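Local atomic coordinates of glycerol kinase, putative (Plasmodium falciparum, PDB entry 2W41), a protein that probably phosphorylates glycerol with ATP to give sn-glycerol 3-phosphate. Residues N35-E40 / Y61-E66; R113-V118 / F138-S143. One frame throughout, in Å; residues are numbered along the deposited sequence.

Both contacts belong to the N-terminal half of this FGGY kinase, a member of the sugar kinase/Hsp70/actin superfamily, and they follow one another along the chain: interaction 1 is closed before interaction 2 begins. Interaction 1 sets helix 53-74 against strand 31-38, one of the two outermost strands of the six-stranded mixed sheet, whereas interaction 2 joins the start of helix 115-124 to the loop ahead of helix 144-152. Their centres are 31 Å apart, and even the nearest atoms stay about 12 Å from each other. Neither is part of the ADP pocket; in interaction 1 the side chain of N36 is about 11 Å from the bound ADP.

Interaction 1 of 2, residues N35-E40 / Y61-E66; sequences NNLNHE and YNLMNE
L63 reaches from helix 53-74 onto the backbone of strand 31-38, between the side chains of N35 and L37. The helix segment runs nearly antiparallel to the strand, at 159° with 8.6 Å between the short axes, as a helix packed on the edge strand of the N-terminal sheet of an actin-like kinase fold. The leucine forks over the strand: L63 CD2 sits 3.5 Å from N36 N, while L63 CD1 lies beside L37 N. L37 and L63 run alongside one another, pointing opposite ways, and meet at L37 CG and L63 CD2, 4.2 Å apart. N36 turns its CB away from the helix, and its amide ND2 bonds instead to S19 of the adjoining strand.

N35 lies at about a right angle to L63, its CB 3.7 Å from L63 CD2. With CG anti to the backbone N, the asparagine brings its amide up to the helix, where E66 comes to meet it. The glutamate chain folds at chi2, and N35 ND2 gives a weak hydrogen bond to E66 OE2 at 3.0 Å, the N-H...O angle being only 124°. Amide and carboxylate planes are turned 66° against each other, so the two groups do not lie flat together. On the sheet side, L63 also touches V22, while backbone bonds tie N35 to V22 and L37 to T20.

The chemistry is thus mainly apolar: L63, the buried member, makes most of the apolar contact between these segments, with L37 beside it, and a bent, poorly aligned amide-carboxylate bond at the partly exposed margin probably adds only modestly.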
loop_
_atom_site.group_PDB
_atom_site.type_symbol
_atom_site.label_atom_id
_atom_site.label_comp_id
_atom_site.label_asym_id
_atom_site.label_seq_id
_atom_site.Cartn_x
_atom_site.Cartn_y
_atom_site.Cartn_z
ATOM N N ASN B 35 -32.303 -16.329 22.748
ATOM C CA ASN B 35 -31.134 -17.178 23.033
ATOM C C ASN B 35 -30.586 -17.770 21.760
ATOM O O ASN B 35 -31.242 -17.714 20.725
ATOM C CB ASN B 35 -31.488 -18.300 23.989
ATOM C CG ASN B 35 -30.286 -18.776 24.818
ATOM O OD1 ASN B 35 -29.186 -18.233 24.733
ATOM N ND2 ASN B 35 -30.512 -19.805 25.633
ATOM N N ASN B 36 -29.394 -18.346 21.813
ATOM C CA ASN B 36 -28.870 -18.993 20.630
ATOM C C ASN B 36 -27.824 -20.039 20.926
ATOM O O ASN B 36 -27.369 -20.146 22.066
ATOM C CB ASN B 36 -28.372 -17.993 19.569
ATOM C CG ASN B 36 -26.983 -17.471 19.857
ATOM O OD1 ASN B 36 -26.700 -17.039 20.980
ATOM N ND2 ASN B 36 -26.120 -17.471 18.838
ATOM N N LEU B 37 -27.489 -20.810 19.879
ATOM C CA LEU B 37 -26.586 -21.955 19.933
ATOM C C LEU B 37 -25.896 -22.187 18.598
ATOM O O LEU B 37 -26.565 -22.511 17.599
ATOM C CB LEU B 37 -27.348 -23.244 20.300
ATOM C CG LEU B 37 -27.584 -23.589 21.773
ATOM C CD1 LEU B 37 -28.461 -24.827 21.934
ATOM C CD2 LEU B 37 -26.256 -23.694 22.576
ATOM N N ASN B 38 -24.570 -22.051 18.592
ATOM C CA ASN B 38 -23.720 -22.474 17.479
ATOM C C ASN B 38 -23.945 -23.932 17.076
ATOM O O ASN B 38 -24.474 -24.708 17.870
ATOM C CB ASN B 38 -22.262 -22.213 17.825
ATOM C CG ASN B 38 -21.922 -20.715 17.862
ATOM O OD1 ASN B 38 -22.748 -19.841 17.564
ATOM N ND2 ASN B 38 -20.701 -20.421 18.219
ATOM N N HIS B 39 -23.625 -24.272 15.822
ATOM C CA HIS B 39 -23.585 -25.664 15.296
ATOM C C HIS B 39 -22.294 -25.724 14.514
ATOM O O HIS B 39 -21.752 -24.657 14.160
ATOM C CB HIS B 39 -24.801 -26.041 14.421
ATOM C CG HIS B 39 -25.116 -25.047 13.329
ATOM N ND1 HIS B 39 -26.038 -24.033 13.487
ATOM C CD2 HIS B 39 -24.614 -24.903 12.076
ATOM C CE1 HIS B 39 -26.088 -23.310 12.383
ATOM N NE2 HIS B 39 -25.238 -23.816 11.512
ATOM N N GLU B 40 -21.764 -26.921 14.271
ATOM C CA GLU B 40 -20.402 -27.002 13.733
ATOM C C GLU B 40 -20.318 -26.651 12.246
ATOM O O GLU B 40 -21.082 -27.149 11.445
ATOM C CB GLU B 40 -19.753 -28.382 13.991
ATOM C CG GLU B 40 -18.288 -28.435 13.579
ATOM C CD GLU B 40 -17.682 -29.837 13.558
ATOM O OE1 GLU B 40 -18.364 -30.843 13.916
ATOM O OE2 GLU B 40 -16.485 -29.917 13.154
ATOM N N TYR B 61 -34.919 -27.251 19.005
ATOM C CA TYR B 61 -35.739 -27.785 20.101
ATOM C C TYR B 61 -35.215 -27.368 21.493
ATOM O O TYR B 61 -35.972 -27.023 22.394
ATOM C CB TYR B 61 -35.785 -29.305 20.049
ATOM C CG TYR B 61 -36.402 -29.902 18.818
ATOM C CD1 TYR B 61 -37.386 -29.226 18.100
ATOM C CD2 TYR B 61 -35.994 -31.168 18.366
ATOM C CE1 TYR B 61 -37.967 -29.797 16.955
ATOM C CE2 TYR B 61 -36.546 -31.758 17.216
ATOM C CZ TYR B 61 -37.534 -31.089 16.527
ATOM O OH TYR B 61 -38.088 -31.656 15.398
ATOM N N ASN B 62 -33.909 -27.428 21.681
ATOM C CA ASN B 62 -33.369 -26.980 22.937
ATOM C C ASN B 62 -33.679 -25.513 23.280
ATOM O O ASN B 62 -34.137 -25.233 24.390
ATOM C CB ASN B 62 -31.895 -27.351 23.042
ATOM C CG ASN B 62 -31.707 -28.870 23.270
ATOM O OD1 ASN B 62 -32.675 -29.579 23.638
ATOM N ND2 ASN B 62 -30.474 -29.379 23.034
ATOM N N LEU B 63 -33.466 -24.608 22.324
ATOM C CA LEU B 63 -33.756 -23.185 22.485
ATOM C C LEU B 63 -35.264 -22.908 22.727
ATOM O O LEU B 63 -35.641 -22.059 23.595
ATOM C CB LEU B 63 -33.291 -22.435 21.249
ATOM C CG LEU B 63 -31.793 -22.415 21.002
ATOM C CD1 LEU B 63 -31.444 -22.157 19.527
ATOM C CD2 LEU B 63 -31.151 -21.389 21.949
ATOM N N MET B 64 -36.114 -23.617 21.969
ATOM C CA MET B 64 -37.552 -23.453 22.056
ATOM C C MET B 64 -38.011 -23.829 23.452
ATOM O O MET B 64 -38.842 -23.129 24.068
ATOM C CB MET B 64 -38.263 -24.276 20.995
ATOM C CG MET B 64 -38.198 -23.686 19.597
ATOM S SD MET B 64 -39.000 -24.679 18.294
ATOM C CE MET B 64 -40.735 -24.353 18.593
ATOM N N ASN B 65 -37.450 -24.914 23.988
ATOM C CA ASN B 65 -37.914 -25.419 25.300
ATOM C C ASN B 65 -37.406 -24.606 26.483
ATOM O O ASN B 65 -38.150 -24.405 27.437
ATOM C CB ASN B 65 -37.623 -26.913 25.485
ATOM C CG ASN B 65 -38.521 -27.793 24.643
ATOM O OD1 ASN B 65 -39.712 -27.525 24.442
ATOM N ND2 ASN B 65 -37.955 -28.864 24.159
ATOM N N GLU B 66 -36.154 -24.136 26.418
ATOM C CA GLU B 66 -35.602 -23.277 27.463
ATOM C C GLU B 66 -36.207 -21.858 27.464
ATOM O O GLU B 66 -36.430 -21.300 28.534
ATOM C CB GLU B 66 -34.066 -23.264 27.426
ATOM C CG GLU B 66 -33.405 -22.041 26.766
ATOM C CD GLU B 66 -33.158 -20.884 27.729
ATOM O OE1 GLU B 66 -33.075 -21.175 28.935
ATOM O OE2 GLU B 66 -33.031 -19.704 27.279
#

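Interaction 2 of 2, residues R113-V118 / F138-S143; sequences RVEELV and FNTYFS
V114 and V118 present one side of a helix start to the loop 138-143, whose Asx motif is built on N139. V114 is the N-cap residue of helix 115-124, and its O accepts from V118 N, so the two valines lie one turn apart. The tight part is where V114 meets T140 and V118 lies against the F138 and N139 carbonyls. V118 CG2 lies 3.5 Å from N139 O, and V118 CG1 rests on the F138 carbonyl. Next to them, V114 and T140 pass side by side, heading in opposing senses, with V114 CG2 3.7 Å from T140 CG2. With OG1 of T140 between the backbone N and carbonyl carbon (chi1 52°), CG2 is left anti to the carbonyl carbon and meets the helix start, also 3.7 Å from E115 CA. F145 of helix 144-152 packs against both valines.

The outer side is looser. From its side chain, exposed E115 adds only CB, 4.1 Å from T140 CG2. N139 turns its CB away from the helix and braces its own loop: N139 OD1 takes a weak bond from Y141 N (123°) and a nearly straight one from F142 N, 2.9 Å long at 174° and in the carbonyl plane.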
loop_
_atom_site.group_PDB
_atom_site.type_symbol
_atom_site.label_atom_id
_atom_site.label_comp_id
_atom_site.label_asym_id
_atom_site.label_seq_id
_atom_site.Cartn_x
_atom_site.Cartn_y
_atom_site.Cartn_z
ATOM N N ARG B 113 -17.541 -27.004 -3.974
ATOM C CA ARG B 113 -17.118 -28.253 -4.661
ATOM C C ARG B 113 -17.680 -28.326 -6.089
ATOM O O ARG B 113 -17.163 -29.066 -6.908
ATOM C CB ARG B 113 -17.459 -29.523 -3.859
ATOM C CG ARG B 113 -18.846 -30.044 -4.063
ATOM C CD ARG B 113 -19.241 -31.132 -3.048
ATOM N NE ARG B 113 -19.173 -30.635 -1.686
ATOM C CZ ARG B 113 -19.438 -31.325 -0.593
ATOM N NH1 ARG B 113 -19.311 -30.733 0.584
ATOM N NH2 ARG B 113 -19.775 -32.605 -0.660
ATOM N N VAL B 114 -18.714 -27.529 -6.386
ATOM C CA VAL B 114 -19.440 -27.577 -7.669
ATOM C C VAL B 114 -18.868 -26.615 -8.733
ATOM O O VAL B 114 -19.434 -26.433 -9.795
ATOM C CB VAL B 114 -20.981 -27.374 -7.456
ATOM C CG1 VAL B 114 -21.535 -28.406 -6.443
ATOM C CG2 VAL B 114 -21.296 -25.923 -7.054
ATOM N N GLU B 115 -17.720 -26.023 -8.441
ATOM C CA GLU B 115 -17.122 -25.054 -9.330
ATOM C C GLU B 115 -16.835 -25.570 -10.762
ATOM O O GLU B 115 -17.030 -24.833 -11.743
ATOM C CB GLU B 115 -15.876 -24.492 -8.680
ATOM C CG GLU B 115 -15.517 -23.138 -9.181
ATOM C CD GLU B 115 -14.109 -22.728 -8.741
ATOM O OE1 GLU B 115 -13.765 -22.979 -7.551
ATOM O OE2 GLU B 115 -13.343 -22.159 -9.578
ATOM N N GLU B 116 -16.375 -26.817 -10.898
ATOM C CA GLU B 116 -16.026 -27.355 -12.223
ATOM C C GLU B 116 -17.307 -27.537 -13.045
ATOM O O GLU B 116 -17.349 -27.170 -14.238
ATOM C CB GLU B 116 -15.242 -28.676 -12.103
ATOM C CG GLU B 116 -14.550 -29.174 -13.390
ATOM C CD GLU B 116 -14.475 -30.722 -13.453
ATOM O OE1 GLU B 116 -15.538 -31.419 -13.312
ATOM O OE2 GLU B 116 -13.342 -31.242 -13.649
ATOM N N LEU B 117 -18.343 -28.084 -12.403
ATOM C CA LEU B 117 -19.637 -28.204 -13.049
ATOM C C LEU B 117 -20.216 -26.870 -13.563
ATOM O O LEU B 117 -20.778 -26.805 -14.670
ATOM C CB LEU B 117 -20.618 -28.871 -12.114
ATOM C CG LEU B 117 -20.476 -30.342 -11.812
ATOM C CD1 LEU B 117 -21.460 -30.677 -10.718
ATOM C CD2 LEU B 117 -20.768 -31.157 -13.085
ATOM N N VAL B 118 -20.101 -25.808 -12.771
ATOM C CA VAL B 118 -20.634 -24.521 -13.173
ATOM C C VAL B 118 -19.905 -24.103 -14.454
ATOM O O VAL B 118 -20.543 -23.681 -15.420
ATOM C CB VAL B 118 -20.543 -23.451 -12.016
ATOM C CG1 VAL B 118 -20.868 -22.029 -12.497
ATOM C CG2 VAL B 118 -21.463 -23.823 -10.887
ATOM N N PHE B 138 -25.565 -19.340 -13.933
ATOM C CA PHE B 138 -25.272 -20.538 -13.155
ATOM C C PHE B 138 -24.283 -20.102 -12.099
ATOM O O PHE B 138 -23.474 -19.224 -12.364
ATOM C CB PHE B 138 -24.624 -21.640 -14.028
ATOM C CG PHE B 138 -25.572 -22.340 -14.979
ATOM C CD1 PHE B 138 -26.812 -22.839 -14.538
ATOM C CD2 PHE B 138 -25.192 -22.573 -16.310
ATOM C CE1 PHE B 138 -27.669 -23.516 -15.422
ATOM C CE2 PHE B 138 -26.037 -23.237 -17.175
ATOM C CZ PHE B 138 -27.284 -23.709 -16.723
ATOM N N ASN B 139 -24.323 -20.703 -10.912
ATOM C CA ASN B 139 -23.353 -20.344 -9.886
ATOM C C ASN B 139 -23.169 -21.453 -8.864
ATOM O O ASN B 139 -23.912 -22.465 -8.857
ATOM C CB ASN B 139 -23.738 -18.988 -9.216
ATOM C CG ASN B 139 -25.051 -19.056 -8.453
ATOM O OD1 ASN B 139 -25.124 -19.632 -7.386
ATOM N ND2 ASN B 139 -26.078 -18.456 -8.999
ATOM N N THR B 140 -22.161 -21.275 -8.003
ATOM C CA THR B 140 -21.858 -22.281 -6.971
ATOM C C THR B 140 -22.700 -22.147 -5.728
ATOM O O THR B 140 -22.758 -23.100 -4.950
ATOM C CB THR B 140 -20.353 -22.276 -6.550
ATOM O OG1 THR B 140 -19.966 -20.934 -6.197
ATOM C CG2 THR B 140 -19.476 -22.782 -7.686
ATOM N N TYR B 141 -23.352 -20.989 -5.537
ATOM C CA TYR B 141 -24.105 -20.708 -4.293
ATOM C C TYR B 141 -25.493 -21.342 -4.200
ATOM O O TYR B 141 -25.825 -21.975 -3.222
ATOM C CB TYR B 141 -24.172 -19.201 -4.026
ATOM C CG TYR B 141 -22.814 -18.557 -3.884
ATOM C CD1 TYR B 141 -22.095 -18.628 -2.691
ATOM C CD2 TYR B 141 -22.248 -17.873 -4.945
ATOM C CE1 TYR B 141 -20.851 -18.021 -2.566
ATOM C CE2 TYR B 141 -21.006 -17.261 -4.829
ATOM C CZ TYR B 141 -20.316 -17.342 -3.644
ATOM O OH TYR B 141 -19.082 -16.724 -3.570
ATOM N N PHE B 142 -26.289 -21.155 -5.237
ATOM C CA PHE B 142 -27.653 -21.684 -5.317
ATOM C C PHE B 142 -27.708 -23.218 -5.235
ATOM O O PHE B 142 -26.695 -23.884 -5.431
ATOM C CB PHE B 142 -28.307 -21.167 -6.601
ATOM C CG PHE B 142 -28.749 -19.711 -6.529
ATOM C CD1 PHE B 142 -28.018 -18.767 -5.829
ATOM C CD2 PHE B 142 -29.877 -19.288 -7.187
ATOM C CE1 PHE B 142 -28.429 -17.438 -5.777
ATOM C CE2 PHE B 142 -30.275 -17.953 -7.153
ATOM C CZ PHE B 142 -29.553 -17.039 -6.449
ATOM N N SER B 143 -28.880 -23.762 -4.939
ATOM C CA SER B 143 -29.013 -25.156 -4.568
ATOM C C SER B 143 -28.776 -26.204 -5.687
ATOM O O SER B 143 -28.333 -27.299 -5.391
ATOM C CB SER B 143 -30.388 -25.392 -3.968
ATOM O OG SER B 143 -30.679 -24.418 -3.006
#